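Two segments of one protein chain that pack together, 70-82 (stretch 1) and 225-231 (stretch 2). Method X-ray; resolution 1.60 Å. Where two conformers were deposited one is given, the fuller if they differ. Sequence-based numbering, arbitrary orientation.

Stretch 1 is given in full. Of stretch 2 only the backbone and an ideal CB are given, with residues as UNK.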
ATOM      1  N   PHE A  70      -4.892   2.252  -8.529  1.00 13.22           N
ATOM      2  CA  PHE A  70      -5.525   3.516  -8.778  1.00 13.12           C
ATOM      3  C   PHE A  70      -7.015   3.301  -9.008  1.00 14.26           C
ATOM      4  O   PHE A  70      -7.395   2.408  -9.743  1.00 15.08           O
ATOM      5  CB  PHE A  70      -4.902   4.053 -10.085  1.00 14.57           C
ATOM      6  CG  PHE A  70      -3.478   4.547  -9.919  1.00 13.48           C
ATOM      7  CD1 PHE A  70      -3.235   5.836  -9.477  1.00 14.59           C
ATOM      8  CD2 PHE A  70      -2.420   3.688 -10.097  1.00 13.97           C
ATOM      9  CE1 PHE A  70      -1.934   6.297  -9.284  1.00 14.83           C
ATOM     10  CE2 PHE A  70      -1.133   4.131  -9.874  1.00 14.39           C
ATOM     11  CZ  PHE A  70      -0.895   5.442  -9.521  1.00 13.18           C
ATOM     12  N   VAL A  71      -7.833   4.211  -8.500  1.00 14.59           N
ATOM     13  CA  VAL A  71      -9.273   4.122  -8.700  1.00 14.73           C
ATOM     14  C   VAL A  71      -9.896   5.469  -8.621  1.00 16.64           C
ATOM     15  O   VAL A  71      -9.521   6.292  -7.765  1.00 14.99           O
ATOM     16  CB  VAL A  71      -9.874   3.065  -7.732  1.00 15.63           C
ATOM     17  CG1 VAL A  71      -9.725   3.451  -6.262  1.00 15.15           C
ATOM     18  CG2 VAL A  71     -11.365   2.803  -8.018  1.00 16.12           C
ATOM     19  N   LYS A  72     -10.827   5.747  -9.539  1.00 15.20           N
ATOM     20  CA  LYS A  72     -11.470   7.051  -9.544  1.00 16.00           C
ATOM     21  C   LYS A  72     -12.788   6.897  -8.801  1.00 14.34           C
ATOM     22  O   LYS A  72     -13.573   6.015  -9.151  1.00 15.83           O
ATOM     23  CB  LYS A  72     -11.716   7.537 -10.989  1.00 16.65           C
ATOM     24  CG  LYS A  72     -12.004   8.984 -11.086  1.00 21.59           C
ATOM     25  CD  LYS A  72     -12.038   9.434 -12.549  1.00 24.12           C
ATOM     26  CE  LYS A  72     -12.294  10.931 -12.541  1.00 29.13           C
ATOM     27  NZ  LYS A  72     -12.133  11.441 -13.947  1.00 33.19           N
ATOM     28  N   LEU A  73     -13.006   7.773  -7.844  1.00 13.10           N
ATOM     29  CA  LEU A  73     -14.092   7.666  -6.901  1.00 15.14           C
ATOM     30  C   LEU A  73     -14.860   8.936  -6.826  1.00 15.13           C
ATOM     31  O   LEU A  73     -14.360  10.026  -7.063  1.00 14.79           O
ATOM     32  CB  LEU A  73     -13.550   7.269  -5.509  1.00 14.45           C
ATOM     33  CG  LEU A  73     -12.899   5.875  -5.532  1.00 15.76           C
ATOM     34  CD1 LEU A  73     -12.255   5.618  -4.177  1.00 15.77           C
ATOM     35  CD2 LEU A  73     -13.863   4.753  -5.891  1.00 16.56           C
ATOM     36  N   LYS A  74     -16.117   8.773  -6.425  1.00 17.33           N
ATOM     37  CA  LYS A  74     -17.040   9.911  -6.194  1.00 18.43           C
ATOM     38  C   LYS A  74     -17.068  10.266  -4.764  1.00 17.47           C
ATOM     39  O   LYS A  74     -17.057   9.366  -3.883  1.00 16.93           O
ATOM     40  CB  LYS A  74     -18.454   9.490  -6.528  1.00 23.00           C
ATOM     41  CG  LYS A  74     -18.654   8.873  -7.919  1.00 30.73           C
ATOM     42  CD  LYS A  74     -20.133   8.397  -8.069  1.00 36.60           C
ATOM     43  CE  LYS A  74     -20.443   7.638  -9.364  1.00 42.16           C
ATOM     44  NZ  LYS A  74     -20.034   8.408 -10.577  1.00 45.77           N
ATOM     45  N   LYS A  75     -17.118  11.576  -4.505  1.00 15.47           N
ATOM     46  CA  LYS A  75     -17.156  12.109  -3.135  1.00 16.08           C
ATOM     47  C   LYS A  75     -18.341  11.534  -2.374  1.00 18.01           C
ATOM     48  O   LYS A  75     -19.408  11.389  -2.946  1.00 17.69           O
ATOM     49  CB  LYS A  75     -17.354  13.629  -3.248  1.00 18.97           C
ATOM     50  CG  LYS A  75     -17.379  14.350  -1.928  1.00 21.26           C
ATOM     51  CD  LYS A  75     -17.359  15.855  -2.140  1.00 23.88           C
ATOM     52  CE  LYS A  75     -17.926  16.538  -0.926  1.00 30.77           C
ATOM     53  NZ  LYS A  75     -17.700  18.009  -1.040  1.00 38.95           N
ATOM     54  N   GLY A  76     -18.134  11.217  -1.112  1.00 16.28           N
ATOM     55  CA  GLY A  76     -19.239  11.054  -0.190  1.00 17.08           C
ATOM     56  C   GLY A  76     -19.789   9.680  -0.082  1.00 18.20           C
ATOM     57  O   GLY A  76     -20.747   9.495   0.682  1.00 20.55           O
ATOM     58  N   LYS A  77     -19.323   8.733  -0.883  1.00 17.81           N
ATOM     59  CA  LYS A  77     -19.883   7.396  -0.816  1.00 19.37           C
ATOM     60  C   LYS A  77     -18.816   6.412  -0.301  1.00 18.71           C
ATOM     61  O   LYS A  77     -17.758   6.302  -0.939  1.00 14.40           O
ATOM     62  CB  LYS A  77     -20.306   6.992  -2.218  1.00 25.86           C
ATOM     63  CG  LYS A  77     -21.356   7.877  -2.863  1.00 30.70           C
ATOM     64  CD  LYS A  77     -21.598   7.397  -4.294  1.00 39.78           C
ATOM     65  CE  LYS A  77     -22.453   8.390  -5.067  1.00 45.73           C
ATOM     66  NZ  LYS A  77     -23.820   8.457  -4.451  1.00 48.24           N
ATOM     67  N   PRO A  78     -19.054   5.766   0.865  1.00 16.27           N
ATOM     68  CA  PRO A  78     -17.974   4.918   1.392  1.00 14.85           C
ATOM     69  C   PRO A  78     -17.530   3.829   0.450  1.00 13.48           C
ATOM     70  O   PRO A  78     -18.324   3.249  -0.307  1.00 14.24           O
ATOM     71  CB  PRO A  78     -18.602   4.293   2.653  1.00 15.15           C
ATOM     72  CG  PRO A  78     -19.509   5.363   3.143  1.00 16.93           C
ATOM     73  CD  PRO A  78     -20.138   5.888   1.884  1.00 15.61           C
ATOM     74  N   VAL A  79     -16.234   3.516   0.587  1.00 12.58           N
ATOM     75  CA  VAL A  79     -15.515   2.519  -0.229  1.00 12.97           C
ATOM     76  C   VAL A  79     -14.867   1.562   0.744  1.00 12.07           C
ATOM     77  O   VAL A  79     -14.333   1.999   1.771  1.00 13.81           O
ATOM     78  CB  VAL A  79     -14.479   3.255  -1.075  1.00 13.56           C
ATOM     79  CG1 VAL A  79     -13.584   2.265  -1.794  1.00 13.51           C
ATOM     80  CG2 VAL A  79     -15.146   4.208  -2.062  1.00 13.18           C
ATOM     81  N   THR A  80     -14.775   0.279   0.356  1.00 12.04           N
ATOM     82  CA  THR A  80     -14.027  -0.715   1.101  1.00 12.52           C
ATOM     83  C   THR A  80     -13.008  -1.301   0.166  1.00 11.39           C
ATOM     84  O   THR A  80     -13.306  -1.525  -1.000  1.00 13.00           O
ATOM     85  CB  THR A  80     -14.943  -1.862   1.563  1.00 14.01           C
ATOM     86  OG1 THR A  80     -15.909  -1.278   2.469  1.00 15.11           O
ATOM     87  CG2 THR A  80     -14.184  -2.963   2.320  1.00 14.82           C
ATOM     88  N   ILE A  81     -11.803  -1.486   0.672  1.00 11.02           N
ATOM     89  CA  ILE A  81     -10.796  -2.311  -0.057  1.00 12.09           C
ATOM     90  C   ILE A  81     -10.403  -3.463   0.825  1.00 11.27           C
ATOM     91  O   ILE A  81     -10.058  -3.273   2.017  1.00 12.71           O
ATOM     92  CB  ILE A  81      -9.558  -1.486  -0.415  1.00 11.96           C
ATOM     93  CG1 ILE A  81      -9.954  -0.234  -1.219  1.00 13.18           C
ATOM     94  CG2 ILE A  81      -8.532  -2.308  -1.214  1.00 12.75           C
ATOM     95  CD1 ILE A  81      -8.798   0.673  -1.624  1.00 15.01           C
ATOM     96  N   ALA A  82     -10.494  -4.680   0.304  1.00 11.65           N
ATOM     97  CA  ALA A  82     -10.215  -5.888   0.999  1.00 12.27           C
ATOM     98  C   ALA A  82      -9.055  -6.567   0.367  1.00 11.72           C
ATOM     99  O   ALA A  82      -9.056  -6.758  -0.846  1.00 13.35           O
ATOM    100  CB  ALA A  82     -11.385  -6.817   0.972  1.00 13.77           C
ATOM    101  N   UNK A 225      -4.577 -10.825  -3.120  1.00 14.23           N
ATOM    102  CA  UNK A 225      -5.781 -10.535  -3.841  1.00 14.86           C
ATOM    103  C   UNK A 225      -6.464  -9.265  -3.287  1.00 13.15           C
ATOM    104  O   UNK A 225      -6.670  -9.168  -2.075  1.00 13.24           O
ATOM    105  CB  UNK A 225      -6.726 -11.736  -3.774  1.00 14.86           C
ATOM    106  N   UNK A 226      -6.875  -8.408  -4.213  1.00 12.70           N
ATOM    107  CA  UNK A 226      -7.439  -7.094  -3.884  1.00 13.70           C
ATOM    108  C   UNK A 226      -8.819  -6.936  -4.452  1.00 14.66           C
ATOM    109  O   UNK A 226      -9.002  -7.123  -5.664  1.00 14.54           O
ATOM    110  CB  UNK A 226      -6.539  -5.970  -4.400  1.00 13.70           C
ATOM    111  N   UNK A 227      -9.791  -6.525  -3.627  1.00 13.36           N
ATOM    112  CA  UNK A 227     -11.121  -6.324  -4.118  1.00 14.64           C
ATOM    113  C   UNK A 227     -11.493  -4.911  -3.679  1.00 15.56           C
ATOM    114  O   UNK A 227     -11.419  -4.625  -2.462  1.00 15.89           O
ATOM    115  CB  UNK A 227     -12.097  -7.383  -3.601  1.00 14.64           C
ATOM    116  N   UNK A 228     -11.912  -4.097  -4.626  1.00 13.75           N
ATOM    117  CA  UNK A 228     -12.353  -2.703  -4.311  1.00 15.45           C
ATOM    118  C   UNK A 228     -13.866  -2.633  -4.476  1.00 18.16           C
ATOM    119  O   UNK A 228     -14.356  -2.936  -5.582  1.00 17.17           O
ATOM    120  CB  UNK A 228     -11.669  -1.675  -5.214  1.00 15.45           C
ATOM    121  N   UNK A 229     -14.598  -2.241  -3.404  1.00 17.79           N
ATOM    122  CA  UNK A 229     -16.075  -2.164  -3.421  1.00 19.94           C
ATOM    123  C   UNK A 229     -16.393  -0.754  -3.706  1.00 21.67           C
ATOM    124  O   UNK A 229     -16.329   0.117  -2.762  1.00 18.59           O
ATOM    125  CB  UNK A 229     -16.724  -2.627  -2.115  1.00 19.94           C
ATOM    126  N   UNK A 230     -16.709  -0.527  -5.010  1.00 20.77           N
ATOM    127  CA  UNK A 230     -17.082   0.760  -5.536  1.00 22.19           C
ATOM    128  C   UNK A 230     -18.565   1.005  -5.471  1.00 22.90           C
ATOM    129  O   UNK A 230     -19.331   0.229  -6.023  1.00 25.98           O
ATOM    130  CB  UNK A 230     -16.598   0.895  -6.981  1.00 22.19           C
ATOM    131  N   UNK A 231     -18.979   2.091  -4.844  1.00 19.50           N
ATOM    132  CA  UNK A 231     -20.428   2.248  -4.702  1.00 20.59           C
ATOM    133  C   UNK A 231     -21.147   2.643  -5.981  1.00 25.13           C
ATOM    134  O   UNK A 231     -20.492   3.098  -6.911  1.00 25.59           O
ATOM    135  OXT UNK A 231     -22.397   2.550  -6.079  1.00 26.84           O
ATOM    136  CB  UNK A 231     -20.722   3.297  -3.628  1.00 20.59           C
TER

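Stretch 2 runs antiparallel to the strand 79-82 of stretch 1, and backbone hydrogen bonds fix the register before any side chain is considered.

Position 225 has extended angles, and its ideal CB finds nothing of stretch 1 within 5.5 Å. Stretch 1 therefore sets little limit here, and many residues would suit. The residue is His-225, whose ND1 is hydrogen-bonded elsewhere in the structure.

At 226 CA-to-CB points sideways, with the ideal CB 5.2 Å from Ile-81 CG2. A beta-branched or other aliphatic residue would suit this extended backbone and apolar neighbour. It is Val-226, in the t rotamer, with CG1 3.9 Å from Ile-81 CG2.

Position 227 pairs with Ala-82. Its N donates to Ala-82 O (2.9 Å), and its O accepts from Ala-82 N (2.9 Å). The CB lies on the same face as Thr-80 and Ala-82, with no charge of stretch 1 close by, so short, long and polar chains are all acceptable. The residue is Glu-227; its end leads away from stretch 1, and OE2 is hydrogen-bonded elsewhere in the structure.

Position 228 turns to the other face, opposite Ile-81 in a non-hydrogen-bonded pair. Its ideal CB is 4.6 Å from Ile-81 CG1 and 5.3 Å from Val-71 CG2, so stretch 1 offers a hydrocarbon surface and no charge. Valine, isoleucine or leucine could answer it. Val-228 sets CG1 4.2 Å from Val-79 CG1 and 4.5 Å from Val-71 CG2, with both methyls 4.2 Å from Ile-81 CG1.

At 229 CA-to-CB returns to the Thr-80 face. The backbone N donates to Thr-80 O (2.8 Å, nearly linear), whereas the return bond from Thr-80 N to the O of 229 is weak at 3.5 Å. A water also donates to that O (2.9 Å) and to Pro-78 O (2.7 Å), bridging the backbones. Small or polar residues would fit beside the threonine. Ser-229 has its CB 4.1 Å from Thr-80 CB.

The CB of 230 points sideways, but Leu-73 CD2 lies 4.9 Å from its ideal position, inviting a branched aliphatic chain that can reach back. Ile-230 places CG2 4.1 Å from Leu-73 CD2 and CD1 3.8 Å from Val-71 CG2.

At 231, the chain end, CB points toward stretch 1, 4.0 Å from Lys-77 CB and 4.1 Å from Pro-78 O. A compact apolar residue would suit. The ring of Pro-231 sets CG 3.5 Å from Lys-77 CB and CD 3.9 Å from Val-79 CG2.

Stretch 2 225-231: HVEVSIP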
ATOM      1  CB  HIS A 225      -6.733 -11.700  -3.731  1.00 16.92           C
ATOM      2  CG  HIS A 225      -7.948 -11.567  -4.606  1.00 19.49           C
ATOM      3  ND1 HIS A 225      -7.906 -11.752  -5.979  1.00 22.57           N
ATOM      4  CD2 HIS A 225      -9.246 -11.297  -4.307  1.00 23.39           C
ATOM      5  CE1 HIS A 225      -9.110 -11.538  -6.484  1.00 22.19           C
ATOM      6  NE2 HIS A 225      -9.950 -11.298  -5.489  1.00 23.90           N
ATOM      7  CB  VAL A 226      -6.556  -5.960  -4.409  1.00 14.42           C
ATOM      8  CG1 VAL A 226      -7.117  -4.570  -4.063  1.00 14.95           C
ATOM      9  CG2 VAL A 226      -5.148  -6.146  -3.909  1.00 16.74           C
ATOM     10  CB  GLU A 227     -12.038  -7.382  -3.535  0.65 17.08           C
ATOM     11  CG  GLU A 227     -13.538  -7.204  -3.760  0.65 21.57           C
ATOM     12  CD  GLU A 227     -13.906  -7.362  -5.224  0.65 25.71           C
ATOM     13  OE1 GLU A 227     -13.389  -8.325  -5.843  0.65 33.92           O
ATOM     14  OE2 GLU A 227     -14.697  -6.541  -5.735  0.65 26.56           O
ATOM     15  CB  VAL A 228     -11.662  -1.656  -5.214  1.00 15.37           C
ATOM     16  CG1 VAL A 228     -12.064  -0.216  -4.800  1.00 17.44           C
ATOM     17  CG2 VAL A 228     -10.181  -1.821  -5.132  1.00 15.43           C
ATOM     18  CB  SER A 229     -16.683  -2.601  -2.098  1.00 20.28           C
ATOM     19  OG  SER A 229     -16.318  -3.923  -1.821  1.00 22.55           O
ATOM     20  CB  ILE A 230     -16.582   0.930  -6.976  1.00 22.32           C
ATOM     21  CG1 ILE A 230     -15.091   0.596  -7.012  1.00 23.88           C
ATOM     22  CG2 ILE A 230     -16.815   2.376  -7.429  1.00 27.12           C
ATOM     23  CD1 ILE A 230     -14.431   0.604  -8.360  1.00 23.23           C
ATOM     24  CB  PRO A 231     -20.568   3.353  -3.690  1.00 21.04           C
ATOM     25  CG  PRO A 231     -19.243   3.880  -3.421  1.00 20.41           C
ATOM     26  CD  PRO A 231     -18.219   3.165  -4.186  1.00 18.82           C
TER
HETATM   27  O   HOH W   1     -18.554   0.658  -1.058  1.00 16.70           O
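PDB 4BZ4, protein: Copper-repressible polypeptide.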